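Local atomic coordinates of transcription termination factor FttA (Methanosarcina mazei, PDB entry 2XR1), a protein that probably terminates transcription by cleaving nascent RNA at the exit channel of RNA polymerase, as a two-zinc endonuclease and 5'-3' exonuclease. Residues B[322-327]-B[340-345]. Residues are numbered along the deposited sequence; the frame is centred on the assembly and turned at random.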
# COMPACT_ATOMS: atom_id res chain seq x y z
N ASP B 322 7.42 14.01 -12.94
CA ASP B 322 7.80 12.83 -13.69
C ASP B 322 6.63 12.13 -14.31
O ASP B 322 6.74 10.97 -14.67
CB ASP B 322 8.58 11.87 -12.80
CG ASP B 322 7.78 11.38 -11.55
OD1 ASP B 322 6.69 11.92 -11.19
OD2 ASP B 322 8.26 10.42 -10.92
N ILE B 323 5.50 12.81 -14.45
CA ILE B 323 4.33 12.20 -15.03
C ILE B 323 3.66 13.12 -16.03
O ILE B 323 3.38 14.26 -15.71
CB ILE B 323 3.31 11.77 -13.97
CG1 ILE B 323 3.97 10.89 -12.93
CG2 ILE B 323 2.16 11.00 -14.63
CD1 ILE B 323 3.03 10.41 -11.90
N LYS B 324 3.44 12.60 -17.25
CA LYS B 324 2.69 13.31 -18.27
C LYS B 324 1.43 12.54 -18.54
O LYS B 324 1.47 11.34 -18.72
CB LYS B 324 3.48 13.38 -19.57
CG LYS B 324 4.54 14.41 -19.55
CD LYS B 324 5.18 14.52 -20.90
CE LYS B 324 6.47 15.39 -20.87
NZ LYS B 324 7.36 15.01 -19.72
N LEU B 325 0.32 13.25 -18.61
CA LEU B 325 -1.01 12.66 -18.82
C LEU B 325 -1.58 13.09 -20.16
O LEU B 325 -1.42 14.25 -20.56
CB LEU B 325 -1.96 13.15 -17.73
CG LEU B 325 -3.46 12.90 -17.97
CD1 LEU B 325 -3.80 11.40 -17.99
CD2 LEU B 325 -4.35 13.64 -16.93
N THR B 326 -2.22 12.13 -20.85
CA THR B 326 -2.98 12.39 -22.09
C THR B 326 -4.32 11.69 -22.03
O THR B 326 -4.39 10.47 -21.85
CB THR B 326 -2.29 11.86 -23.33
OG1 THR B 326 -0.88 11.99 -23.23
CG2 THR B 326 -2.79 12.62 -24.58
N PHE B 327 -5.39 12.45 -22.24
CA PHE B 327 -6.70 11.82 -22.33
C PHE B 327 -7.01 11.43 -23.77
O PHE B 327 -6.59 12.11 -24.70
CB PHE B 327 -7.78 12.78 -21.86
CG PHE B 327 -7.81 13.02 -20.37
CD1 PHE B 327 -7.75 11.96 -19.47
CD2 PHE B 327 -7.96 14.30 -19.89
CE1 PHE B 327 -7.81 12.20 -18.11
CE2 PHE B 327 -8.06 14.57 -18.53
CZ PHE B 327 -7.99 13.54 -17.64
N HIS B 340 -3.81 7.99 -20.34
CA HIS B 340 -2.47 7.51 -20.54
C HIS B 340 -1.45 8.31 -19.70
O HIS B 340 -1.39 9.54 -19.78
CB HIS B 340 -2.14 7.63 -22.04
CG HIS B 340 -0.78 7.16 -22.41
ND1 HIS B 340 0.33 7.98 -22.34
CD2 HIS B 340 -0.33 5.97 -22.86
CE1 HIS B 340 1.40 7.30 -22.72
NE2 HIS B 340 1.02 6.07 -23.03
N PHE B 341 -0.65 7.60 -18.91
CA PHE B 341 0.36 8.20 -18.07
C PHE B 341 1.74 7.77 -18.48
O PHE B 341 2.07 6.57 -18.46
CB PHE B 341 0.18 7.76 -16.64
CG PHE B 341 -1.07 8.24 -16.01
CD1 PHE B 341 -1.11 9.46 -15.37
CD2 PHE B 341 -2.21 7.49 -16.05
CE1 PHE B 341 -2.22 9.87 -14.75
CE2 PHE B 341 -3.36 7.93 -15.44
CZ PHE B 341 -3.36 9.12 -14.80
N HIS B 342 2.55 8.76 -18.83
CA HIS B 342 3.91 8.58 -19.34
C HIS B 342 4.78 8.96 -18.19
O HIS B 342 4.74 10.11 -17.76
CB HIS B 342 4.12 9.51 -20.56
CG HIS B 342 5.49 9.48 -21.15
ND1 HIS B 342 6.15 8.32 -21.45
CD2 HIS B 342 6.30 10.48 -21.56
CE1 HIS B 342 7.34 8.60 -21.96
NE2 HIS B 342 7.45 9.91 -22.04
N ILE B 343 5.51 7.99 -17.64
CA ILE B 343 6.27 8.18 -16.42
C ILE B 343 7.74 8.26 -16.70
O ILE B 343 8.31 7.38 -17.31
CB ILE B 343 6.00 7.02 -15.44
CG1 ILE B 343 4.47 6.78 -15.38
CG2 ILE B 343 6.69 7.28 -14.05
CD1 ILE B 343 3.97 6.40 -14.09
N GLY B 344 8.35 9.34 -16.24
CA GLY B 344 9.78 9.59 -16.47
C GLY B 344 10.11 9.96 -17.89
O GLY B 344 9.26 10.43 -18.62
N ASP B 345 11.36 9.78 -18.29
CA ASP B 345 11.76 9.88 -19.69
C ASP B 345 11.67 8.44 -20.20
O ASP B 345 12.66 7.71 -20.25
CB ASP B 345 13.19 10.47 -19.87
CG ASP B 345 13.20 11.84 -20.67
OD1 ASP B 345 12.23 12.65 -20.50
OD2 ASP B 345 14.18 12.09 -21.44
O HOH W 1 0.98 10.56 -21.73
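Lys324 and His342 form a hydrogen-bonded pair in the antiparallel hairpin of strands 323-329 and 337-343, part of one of the two mixed sheets of the metallo-beta-lactamase fold. Two nearly straight bonds join them: Lys324 N to His342 O at 2.9 Å and His342 N to Lys324 O at 2.8 Å. Thr326 and His340 repeat this reciprocal pair of hydrogen bonds two residues farther along, past the non-hydrogen-bonded pair Leu325-Phe341. Beyond Ile323, Gly344 N gives its hydrogen to Asp322 O at 2.8 Å; Gly344 has a positive phi (73°) just past the strand. The carboxylate of Asp322 turns to Thr204 and Ser207.

Ile323, Leu325, Phe341 and Ile343 share the apolar face of the hairpin. Ile209, on strand 208-211 of the other sheet, touches Ile323 and Phe341, so this face belongs to the packing between the two sheets. Leu325 lies alongside Phe341, both pointing the same way, and sets CD1 over one ring face in a CH-pi contact, 4.1 Å from the centroid. Ile323, paired with Ile343, reaches across diagonally: CG2, anti to its backbone N, meets the ring edge at Phe341 CD1, 3.7 Å away.

On the opposite face, the Lys324 chain runs past the edge of the His342 ring, CD near its plane, while His342 ND1 bonds to Asn349 on the adjacent strand. The His340 ring, with CG anti to its backbone N (chi1 -180°), bonds through NE2 to Arg373 O. At its edge a water lies in the ring plane, 2.7 Å from His340 ND1; it also hydrogen-bonds to Thr326 OG1 and donates to Lys324 O at 3.1 Å.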